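Probable manganase-dependent inorganic pyrophosphatase (Clostridium perfringens, PDB 3L2B) probably hydrolyses inorganic pyrophosphate to phosphate under control of a regulatory region, the part crystallised, that binds the activator diadenosine tetraphosphate. Local coordinates at residues A[13-18]-A[230-235]; A[122-127]-A[139-144]; A[194-199]-A[219-224]. One frame throughout, in Å; residues are numbered along the deposited sequence.

Contact 1: residues A[13-18]-A[230-235]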
loop_
_atom_site.group_PDB
_atom_site.type_symbol
_atom_site.label_atom_id
_atom_site.label_comp_id
_atom_site.label_asym_id
_atom_site.label_seq_id
_atom_site.Cartn_x
_atom_site.Cartn_y
_atom_site.Cartn_z
ATOM N N GLU A 13 -5.592 26.245 22.195
ATOM C CA GLU A 13 -5.566 26.355 20.741
ATOM C C GLU A 13 -5.785 24.962 20.211
ATOM O O GLU A 13 -5.123 24.024 20.639
ATOM C CB GLU A 13 -4.212 26.839 20.236
ATOM C CG GLU A 13 -3.693 28.097 20.893
ATOM C CD GLU A 13 -4.351 29.338 20.359
ATOM O OE1 GLU A 13 -4.194 29.591 19.143
ATOM O OE2 GLU A 13 -5.013 30.052 21.153
ATOM N N MET A 14 -6.709 24.826 19.282
ATOM C CA MET A 14 -6.846 23.552 18.629
ATOM C C MET A 14 -7.044 23.652 17.133
ATOM O O MET A 14 -7.484 24.668 16.590
ATOM C CB MET A 14 -7.931 22.705 19.301
ATOM C CG MET A 14 -9.284 23.324 19.365
ATOM S SD MET A 14 -10.432 22.248 20.252
ATOM C CE MET A 14 -9.883 22.483 21.956
ATOM N N ASP A 15 -6.670 22.555 16.490
ATOM C CA ASP A 15 -6.855 22.375 15.062
ATOM C C ASP A 15 -8.276 21.920 14.818
ATOM O O ASP A 15 -8.682 20.825 15.231
ATOM C CB ASP A 15 -5.893 21.326 14.499
ATOM C CG ASP A 15 -4.454 21.569 14.897
ATOM O OD1 ASP A 15 -3.968 22.714 14.804
ATOM O OD2 ASP A 15 -3.801 20.592 15.302
ATOM N N LYS A 16 -9.036 22.771 14.148
ATOM C CA LYS A 16 -10.349 22.385 13.690
ATOM C C LYS A 16 -10.097 21.537 12.474
ATOM O O LYS A 16 -9.510 21.990 11.506
ATOM C CB LYS A 16 -11.207 23.594 13.336
ATOM C CG LYS A 16 -11.378 24.583 14.470
ATOM C CD LYS A 16 -12.102 23.974 15.676
ATOM C CE LYS A 16 -11.996 24.887 16.909
ATOM N NZ LYS A 16 -12.076 26.356 16.584
ATOM N N ILE A 17 -10.474 20.279 12.548
ATOM C CA ILE A 17 -10.363 19.398 11.384
ATOM C C ILE A 17 -11.736 18.891 11.116
ATOM O O ILE A 17 -12.369 18.347 12.017
ATOM C CB ILE A 17 -9.506 18.142 11.642
ATOM C CG1 ILE A 17 -8.268 18.433 12.498
ATOM C CG2 ILE A 17 -9.126 17.475 10.307
ATOM C CD1 ILE A 17 -7.591 17.147 12.947
ATOM N N ALA A 18 -12.198 19.062 9.891
ATOM C CA ALA A 18 -13.451 18.434 9.471
ATOM C C ALA A 18 -13.216 16.924 9.382
ATOM O O ALA A 18 -12.340 16.489 8.654
ATOM C CB ALA A 18 -13.932 18.991 8.110
ATOM N N VAL A 230 -14.864 18.036 17.833
ATOM C CA VAL A 230 -14.707 19.482 17.756
ATOM C C VAL A 230 -13.356 19.890 17.202
ATOM O O VAL A 230 -13.087 21.077 17.037
ATOM C CB VAL A 230 -14.929 20.135 19.137
ATOM C CG1 VAL A 230 -13.990 21.290 19.342
ATOM C CG2 VAL A 230 -16.393 20.585 19.265
ATOM N N GLY A 231 -12.518 18.894 16.921
ATOM C CA GLY A 231 -11.175 19.128 16.399
ATOM C C GLY A 231 -10.074 18.228 16.944
ATOM O O GLY A 231 -10.274 17.078 17.298
ATOM N N SER A 232 -8.890 18.805 17.021
ATOM C CA SER A 232 -7.701 18.068 17.423
ATOM C C SER A 232 -6.746 19.010 18.130
ATOM O O SER A 232 -6.631 20.195 17.785
ATOM C CB SER A 232 -7.057 17.433 16.200
ATOM O OG SER A 232 -5.758 16.965 16.477
ATOM N N ILE A 233 -6.106 18.488 19.161
ATOM C CA ILE A 233 -5.101 19.247 19.905
ATOM C C ILE A 233 -3.736 18.535 19.830
ATOM O O ILE A 233 -3.662 17.319 19.863
ATOM C CB ILE A 233 -5.550 19.497 21.388
ATOM C CG1 ILE A 233 -4.564 20.415 22.077
ATOM C CG2 ILE A 233 -5.656 18.224 22.181
ATOM C CD1 ILE A 233 -5.168 21.200 23.257
ATOM N N ALA A 234 -2.675 19.324 19.721
ATOM C CA ALA A 234 -1.297 18.799 19.722
ATOM C C ALA A 234 -0.779 18.546 21.140
ATOM O O ALA A 234 -1.157 19.225 22.098
ATOM C CB ALA A 234 -0.345 19.747 18.980
ATOM N N ARG A 235 0.078 17.546 21.247
ATOM C CA ARG A 235 0.770 17.221 22.505
ATOM C C ARG A 235 1.582 18.431 22.897
ATOM O O ARG A 235 2.296 18.988 22.081
ATOM C CB ARG A 235 1.672 15.994 22.322
ATOM C CG ARG A 235 2.416 15.515 23.568
ATOM C CD ARG A 235 2.829 14.023 23.449
ATOM N NE ARG A 235 4.160 13.759 23.991
ATOM C CZ ARG A 235 4.444 13.601 25.284
ATOM N NH1 ARG A 235 3.491 13.676 26.203
ATOM N NH2 ARG A 235 5.697 13.379 25.661
HETATM O O HOH W 1 -3.084 22.002 19.023
#
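A single antiparallel beta bridge ties the irregular segment 13-18, part of the first CBS domain in the loop before helix 26-35, to strand 229-234, outermost in this chain's three-stranded sheet in the second CBS domain. Asp15 and Ser232 form its hydrogen-bonded pair: Asp15 N reaches Ser232 O at 2.7 Å, and Ser232 N reaches Asp15 O at the same 2.7 Å. Both bonds are short but bent, with angles at hydrogen of 141° and 137°, as befits an irregular segment that makes just one bridge.

The tight part lies around Gly231 and Ser232. Gly231 belongs to a classic beta bulge, with Val230 and Gly231 both facing Val222, and its phi of 141° is tolerated well only by glycine. Having no side chain, it lets Asp15 O approach to 3.2 Å from Gly231 CA. Ser232 is small enough to accept Ile17, whose side chain also touches Ile41 and Pro42 of strand 40-44. Met14 adopts the crowded first torsion, with CG between the backbone N and the carbonyl carbon, and an extended chi2 then carries SD obliquely to Val230 CG1 at 3.8 Å; the bend at chi3 only turns CE, and a slim, flexible thioether suits this place beside Val222 and Val9.

Toward solvent the contact loosens. Glu13 sends its carboxylate away from the strand, while its backbone O is linked to Ala234 N through a water that donates to the carbonyl and accepts from the amide. Exposed Lys16 lays its aliphatic CD by Val230 O at 3.3 Å. The tightest carbon pair is back in the packed half: Ile17 CD1 presses on Ser232 CB at 3.3 Å, closer than usual van der Waals contact.

Contact 2: residues A[122-127]-A[139-144]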
loop_
_atom_site.group_PDB
_atom_site.type_symbol
_atom_site.label_atom_id
_atom_site.label_comp_id
_atom_site.label_asym_id
_atom_site.label_seq_id
_atom_site.Cartn_x
_atom_site.Cartn_y
_atom_site.Cartn_z
ATOM N N ASP A 122 -17.371 -14.066 -6.293
ATOM C CA ASP A 122 -16.032 -13.491 -6.445
ATOM C C ASP A 122 -16.067 -12.154 -7.179
ATOM O O ASP A 122 -17.070 -11.778 -7.810
ATOM C CB ASP A 122 -15.063 -14.482 -7.114
ATOM C CG ASP A 122 -14.589 -15.566 -6.146
ATOM O OD1 ASP A 122 -14.775 -15.445 -4.905
ATOM O OD2 ASP A 122 -14.046 -16.564 -6.625
ATOM N N ILE A 123 -14.961 -11.436 -7.047
ATOM C CA ILE A 123 -14.689 -10.249 -7.842
ATOM C C ILE A 123 -13.621 -10.592 -8.858
ATOM O O ILE A 123 -12.464 -10.915 -8.511
ATOM C CB ILE A 123 -14.217 -9.092 -6.955
ATOM C CG1 ILE A 123 -15.292 -8.787 -5.893
ATOM C CG2 ILE A 123 -13.965 -7.855 -7.765
ATOM C CD1 ILE A 123 -15.218 -9.625 -4.680
ATOM N N ALA A 124 -14.005 -10.513 -10.120
ATOM C CA ALA A 124 -13.139 -10.916 -11.229
ATOM C C ALA A 124 -12.641 -9.751 -12.039
ATOM O O ALA A 124 -13.400 -8.951 -12.528
ATOM C CB ALA A 124 -13.858 -11.902 -12.139
ATOM N N ILE A 125 -11.330 -9.679 -12.181
ATOM C CA ILE A 125 -10.710 -8.699 -13.043
ATOM C C ILE A 125 -10.413 -9.373 -14.356
ATOM O O ILE A 125 -9.714 -10.365 -14.397
ATOM C CB ILE A 125 -9.426 -8.156 -12.435
ATOM C CG1 ILE A 125 -9.744 -7.392 -11.148
ATOM C CG2 ILE A 125 -8.727 -7.298 -13.444
ATOM C CD1 ILE A 125 -8.534 -7.168 -10.281
ATOM N N ALA A 126 -10.987 -8.823 -15.423
ATOM C CA ALA A 126 -11.000 -9.453 -16.743
ATOM C C ALA A 126 -10.691 -8.472 -17.839
ATOM O O ALA A 126 -10.916 -7.272 -17.704
ATOM C CB ALA A 126 -12.381 -10.066 -17.017
ATOM N N GLY A 127 -10.207 -9.011 -18.948
ATOM C CA GLY A 127 -9.949 -8.218 -20.146
ATOM C C GLY A 127 -11.134 -8.081 -21.082
ATOM O O GLY A 127 -12.286 -8.283 -20.707
ATOM N N LEU A 139 -20.746 -17.861 -13.996
ATOM C CA LEU A 139 -20.238 -18.379 -12.720
ATOM C C LEU A 139 -20.769 -17.541 -11.559
ATOM O O LEU A 139 -20.417 -17.753 -10.399
ATOM C CB LEU A 139 -18.698 -18.416 -12.700
ATOM C CG LEU A 139 -18.025 -19.591 -13.416
ATOM C CD1 LEU A 139 -16.504 -19.345 -13.575
ATOM C CD2 LEU A 139 -18.279 -20.865 -12.654
ATOM N N LYS A 140 -21.619 -16.575 -11.895
ATOM C CA LYS A 140 -22.279 -15.706 -10.909
ATOM C C LYS A 140 -21.302 -14.978 -10.004
ATOM O O LYS A 140 -21.446 -14.932 -8.797
ATOM C CB LYS A 140 -23.304 -16.495 -10.098
ATOM C CG LYS A 140 -24.416 -17.151 -10.987
ATOM C CD LYS A 140 -25.281 -18.087 -10.165
ATOM C CE LYS A 140 -26.547 -18.531 -10.916
ATOM N NZ LYS A 140 -26.248 -19.580 -11.920
ATOM N N VAL A 141 -20.288 -14.407 -10.624
ATOM C CA VAL A 141 -19.422 -13.469 -9.919
ATOM C C VAL A 141 -20.310 -12.320 -9.404
ATOM O O VAL A 141 -21.318 -11.967 -10.018
ATOM C CB VAL A 141 -18.300 -12.933 -10.802
ATOM C CG1 VAL A 141 -17.279 -14.059 -11.150
ATOM C CG2 VAL A 141 -18.867 -12.293 -12.044
ATOM N N SER A 142 -19.960 -11.794 -8.248
ATOM C CA SER A 142 -20.717 -10.700 -7.686
ATOM C C SER A 142 -20.313 -9.403 -8.385
ATOM O O SER A 142 -21.086 -8.459 -8.453
ATOM C CB SER A 142 -20.488 -10.586 -6.179
ATOM O OG SER A 142 -19.142 -10.251 -5.894
ATOM N N LEU A 143 -19.105 -9.374 -8.928
ATOM C CA LEU A 143 -18.604 -8.163 -9.607
ATOM C C LEU A 143 -17.629 -8.491 -10.698
ATOM O O LEU A 143 -16.591 -9.123 -10.459
ATOM C CB LEU A 143 -17.975 -7.182 -8.630
ATOM C CG LEU A 143 -17.397 -5.878 -9.195
ATOM C CD1 LEU A 143 -18.469 -5.101 -9.974
ATOM C CD2 LEU A 143 -16.791 -5.021 -8.078
ATOM N N LEU A 144 -17.983 -8.033 -11.894
ATOM C CA LEU A 144 -17.119 -8.095 -13.062
ATOM C C LEU A 144 -16.476 -6.738 -13.320
ATOM O O LEU A 144 -17.157 -5.756 -13.558
ATOM C CB LEU A 144 -17.908 -8.562 -14.275
ATOM C CG LEU A 144 -17.137 -8.752 -15.590
ATOM C CD1 LEU A 144 -15.960 -9.672 -15.403
ATOM C CD2 LEU A 144 -18.085 -9.290 -16.659
#
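Flat peptide groups, with no aromatic ring among them, carry the polar part of this buried contact. The Asp122 carbonyl collects two amides from the incoming turn: Ser142 N lies in the carbonyl plane at 2.9 Å from Asp122 O, while Leu143 N makes a weak, longer bond to the same oxygen. Two residues after Asp122, Ala124 N points almost straight along the C=O axis of Leu143, 3.0 Å from Leu143 O, with an angle at hydrogen of 166°. Leu143 O also receives the CA-H of Ile123, the usual secondary contact between parallel strands.

On one face of the sheet Ile123 and Leu143 are paired and cross obliquely, Ile123 CG2 meeting Leu143 CD2 at 4.0 Å; Val104 adjoins Ile123 there. The other face bears Ala124, Ala126 and Leu144. Leu144 holds CG anti to its backbone N (chi1 -177°), and its CD1 reaches Ala126 CB at 3.9 Å. Alanine keeps this side of strand 123-126 low, so that Leu136 of helix 130-138 can settle on it, and Leu144 fills in against Leu136 and Ile137.

Before the second strand the chain turns at Lys140, whose positive phi (56°) completes a Schellman motif at the end of the helix. Val141 then brings its branched CB to 3.4 Å from Asp122 O. The polar ends are buried but have partners: the Asp122 carboxylate makes a salt bridge with Lys103 and accepts from Ser119 N, both through OD2, and Ser142 OG bonds to Gly121 O. Strand 123-126, helix 130-138 and strand 143-146 thus form a beta-alpha-beta crossover, with adjacent parallel strands and the helix over one face, within the mixed sheet of the DRTGG domain.

Contact 3: residues A[194-199]-A[219-224]. With B4P (bis(adenosine)-5'-tetraphosphate), chain C.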
loop_
_atom_site.group_PDB
_atom_site.type_symbol
_atom_site.label_atom_id
_atom_site.label_comp_id
_atom_site.label_asym_id
_atom_site.label_seq_id
_atom_site.Cartn_x
_atom_site.Cartn_y
_atom_site.Cartn_z
ATOM N N ASP A 194 -10.346 0.905 18.613
ATOM C CA ASP A 194 -10.086 0.536 19.999
ATOM C C ASP A 194 -8.885 1.280 20.546
ATOM O O ASP A 194 -7.889 1.492 19.845
ATOM C CB ASP A 194 -9.858 -0.966 20.081
ATOM C CG ASP A 194 -11.043 -1.744 19.550
ATOM O OD1 ASP A 194 -12.148 -1.571 20.121
ATOM O OD2 ASP A 194 -10.882 -2.481 18.551
ATOM N N ASN A 195 -8.999 1.699 21.796
ATOM C CA ASN A 195 -7.902 2.377 22.495
ATOM C C ASN A 195 -7.461 3.682 21.797
ATOM O O ASN A 195 -6.320 4.130 21.905
ATOM C CB ASN A 195 -6.718 1.409 22.681
ATOM C CG ASN A 195 -7.178 -0.037 23.005
ATOM O OD1 ASN A 195 -7.022 -0.945 22.188
ATOM N ND2 ASN A 195 -7.769 -0.228 24.176
ATOM N N LEU A 196 -8.391 4.270 21.063
ATOM C CA LEU A 196 -8.222 5.632 20.573
ATOM C C LEU A 196 -8.291 6.493 21.803
ATOM O O LEU A 196 -9.159 6.306 22.647
ATOM C CB LEU A 196 -9.314 6.017 19.566
ATOM C CG LEU A 196 -9.260 7.426 18.982
ATOM C CD1 LEU A 196 -7.875 7.814 18.443
ATOM C CD2 LEU A 196 -10.278 7.558 17.887
ATOM N N VAL A 197 -7.331 7.385 21.941
ATOM C CA VAL A 197 -7.309 8.284 23.083
ATOM C C VAL A 197 -7.740 9.670 22.634
ATOM O O VAL A 197 -7.085 10.310 21.818
ATOM C CB VAL A 197 -5.911 8.326 23.735
ATOM C CG1 VAL A 197 -5.912 9.246 24.941
ATOM C CG2 VAL A 197 -5.455 6.899 24.117
ATOM N N ALA A 198 -8.882 10.096 23.167
ATOM C CA ALA A 198 -9.473 11.398 22.877
ATOM C C ALA A 198 -9.534 12.195 24.145
ATOM O O ALA A 198 -9.489 11.645 25.229
ATOM C CB ALA A 198 -10.864 11.220 22.335
ATOM N N VAL A 199 -9.658 13.502 23.996
ATOM C CA VAL A 199 -9.877 14.384 25.126
ATOM C C VAL A 199 -11.165 15.176 24.917
ATOM O O VAL A 199 -11.626 15.368 23.795
ATOM C CB VAL A 199 -8.678 15.321 25.359
ATOM C CG1 VAL A 199 -7.408 14.520 25.479
ATOM C CG2 VAL A 199 -8.542 16.323 24.252
ATOM N N ASN A 219 -0.830 13.908 18.585
ATOM C CA ASN A 219 -2.107 14.638 18.473
ATOM C C ASN A 219 -3.299 13.831 19.006
ATOM O O ASN A 219 -3.339 12.598 18.894
ATOM C CB ASN A 219 -2.394 15.035 17.021
ATOM C CG ASN A 219 -1.402 16.029 16.472
ATOM O OD1 ASN A 219 -1.341 17.194 16.909
ATOM N ND2 ASN A 219 -0.593 15.575 15.505
ATOM N N TYR A 220 -4.252 14.546 19.589
ATOM C CA TYR A 220 -5.424 13.941 20.225
ATOM C C TYR A 220 -6.761 14.554 19.761
ATOM O O TYR A 220 -6.947 15.764 19.776
ATOM C CB TYR A 220 -5.295 14.051 21.748
ATOM C CG TYR A 220 -4.090 13.328 22.320
ATOM C CD1 TYR A 220 -4.218 12.084 22.919
ATOM C CD2 TYR A 220 -2.824 13.905 22.269
ATOM C CE1 TYR A 220 -3.121 11.437 23.450
ATOM C CE2 TYR A 220 -1.717 13.261 22.783
ATOM C CZ TYR A 220 -1.865 12.027 23.378
ATOM O OH TYR A 220 -0.748 11.388 23.876
ATOM N N PRO A 221 -7.700 13.716 19.334
ATOM C CA PRO A 221 -8.957 14.345 18.935
ATOM C C PRO A 221 -9.705 14.912 20.126
ATOM O O PRO A 221 -9.653 14.374 21.220
ATOM C CB PRO A 221 -9.725 13.214 18.256
ATOM C CG PRO A 221 -8.971 11.929 18.608
ATOM C CD PRO A 221 -7.575 12.329 18.852
ATOM N N VAL A 222 -10.337 16.043 19.897
ATOM C CA VAL A 222 -11.079 16.751 20.925
ATOM C C VAL A 222 -12.552 16.622 20.627
ATOM O O VAL A 222 -13.006 16.925 19.517
ATOM C CB VAL A 222 -10.720 18.239 20.944
ATOM C CG1 VAL A 222 -11.623 18.983 21.903
ATOM C CG2 VAL A 222 -9.209 18.412 21.283
ATOM N N ILE A 223 -13.279 16.137 21.625
ATOM C CA ILE A 223 -14.731 16.002 21.544
ATOM C C ILE A 223 -15.368 16.967 22.564
ATOM O O ILE A 223 -14.789 17.268 23.597
ATOM C CB ILE A 223 -15.223 14.526 21.785
ATOM C CG1 ILE A 223 -14.905 14.045 23.209
ATOM C CG2 ILE A 223 -14.620 13.549 20.758
ATOM C CD1 ILE A 223 -15.345 12.576 23.479
ATOM N N ASP A 224 -16.554 17.473 22.255
ATOM C CA ASP A 224 -17.209 18.398 23.176
ATOM C C ASP A 224 -18.018 17.668 24.251
ATOM O O ASP A 224 -17.962 16.428 24.379
ATOM C CB ASP A 224 -18.046 19.464 22.434
ATOM C CG ASP A 224 -19.302 18.905 21.797
ATOM O OD1 ASP A 224 -19.741 17.801 22.177
ATOM O OD2 ASP A 224 -19.822 19.564 20.877
HETATM P PA B4P C . 2.105 9.106 16.876
HETATM O O1A B4P C . 2.980 8.547 17.909
HETATM O O2A B4P C . 1.187 10.312 17.369
HETATM O O3A B4P C . 3.053 9.438 15.651
HETATM P PB B4P C . 2.804 10.435 14.430
HETATM O O1B B4P C . 2.852 11.838 14.873
HETATM O O2B B4P C . 1.477 10.038 13.645
HETATM O O3B B4P C . 4.080 10.041 13.544
HETATM P PG B4P C . 5.506 10.754 13.718
HETATM O O1G B4P C . 5.784 10.893 15.166
HETATM O O2G B4P C . 6.642 10.044 12.869
HETATM O O3G B4P C . 5.302 12.171 13.002
HETATM P PD B4P C . 6.567 13.147 12.793
HETATM O O1D B4P C . 6.115 14.548 12.769
HETATM O O2D B4P C . 7.692 12.847 13.901
HETATM O O5E B4P C . 1.110 7.944 16.430
HETATM C C5E B4P C . 1.598 6.848 15.653
HETATM C C4E B4P C . 0.385 6.058 15.179
HETATM O O4E B4P C . -0.437 5.735 16.294
HETATM C C3E B4P C . -0.485 6.891 14.266
HETATM O O3E B4P C . -0.204 6.564 12.932
HETATM C C2E B4P C . -1.906 6.571 14.651
HETATM O O2E B4P C . -2.400 5.499 13.871
HETATM C C1E B4P C . -1.824 6.113 16.084
HETATM N N9A B4P C . -2.330 7.223 16.933
HETATM C C8A B4P C . -1.987 8.532 16.831
HETATM N N7A B4P C . -2.655 9.291 17.749
HETATM C C5A B4P C . -3.437 8.469 18.460
HETATM C C6A B4P C . -4.389 8.604 19.562
HETATM N N6A B4P C . -4.635 9.791 20.122
HETATM N N1A B4P C . -5.026 7.497 20.005
HETATM C C2A B4P C . -4.782 6.290 19.464
HETATM N N3A B4P C . -3.935 6.101 18.451
HETATM C C4A B4P C . -3.238 7.117 17.903
HETATM O O5F B4P C . 7.064 12.687 11.358
HETATM C C5F B4P C . 6.177 12.789 10.258
HETATM C C4F B4P C . 6.887 12.260 9.040
HETATM O O4F B4P C . 7.983 13.127 8.727
HETATM C C3F B4P C . 7.442 10.878 9.297
HETATM O O3F B4P C . 6.580 9.878 8.749
HETATM C C2F B4P C . 8.791 10.896 8.595
HETATM O O2F B4P C . 8.566 10.422 7.284
HETATM C C1F B4P C . 9.193 12.372 8.582
HETATM N N9B B4P C . 10.166 12.570 9.676
HETATM C C8B B4P C . 10.121 12.052 10.919
HETATM N N7B B4P C . 11.217 12.421 11.626
HETATM C C5B B4P C . 11.987 13.178 10.839
HETATM C C6B B4P C . 13.278 13.878 10.969
HETATM N N6B B4P C . 13.976 13.843 12.119
HETATM N N1B B4P C . 13.731 14.552 9.904
HETATM C C2B B4P C . 13.052 14.604 8.751
HETATM N N3B B4P C . 11.881 13.980 8.556
HETATM C C4B B4P C . 11.301 13.262 9.551
#
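Backbone hydrogen bonds set the register between 194-199 and 219-224. Val199 N meets Pro221 O at 2.9 Å and Ile223 N meets Val199 O at 2.8 Å, both nearly straight and close to the C=O axes. Val199 and Val222 thereby form a parallel bridge. Proline suits position 221 because no N-H is needed there: Val197 O, on that side, accepts from B4P N6A instead, and Pro221 O still pairs with Val199 N.

Bonds to bis(adenosine)-5'-tetraphosphate read one adenine. Val197 N donates to B4P N1A at 3.0 Å, almost in line (174°), and B4P N6A donates to Val197 O at 3.0 Å, so one residue's backbone grips two neighbouring positions of the base. A weak bond from B4P N6A to Asn219 O adds to this recognition.

Packing contacts complete the pocket. The Leu196 CD1 methyl lies against the adenine, 3.3 Å from B4P N1A. The Tyr220 ring has Val197 O at its edge, and Val197 CG1, anti to its backbone N, runs beside the ring, 3.8 Å from Tyr220 CE1. Val199 CG2 crosses onto Val222 CG2 at 3.7 Å, beta-branched residues well suited to a strand pair.

Helix 205-215 covers one side, with Val208 on Val199, Met212 on Tyr220 and Thr215 bonded to the tyrosine hydroxyl, while Leu50 and Met53 of strand 50-55 adjoin Leu196, and strand 229-234 flanks 219-223 across the sheet.

Contacts 1 and 3 belong to one sheet: their centres lie 10 Å apart, and strands 219-223 and 229-234 pair antiparallel, with Val230 N at 2.7 Å from Val222 O and Gly231 O at 2.8 Å from Val222 N. Contact 3 grips the adenine directly, whereas in contact 1 the side chain of Ser232 stays about 8 Å from the ligand, and segment 13-18, itself part of the first CBS domain, joins the second. Contact 2 stands apart in the DRTGG domain, across the chain's centre, its nearest atoms about 28 Å from contact 1 and about 25 Å from contact 3. In sequence, contact 1 spans both others.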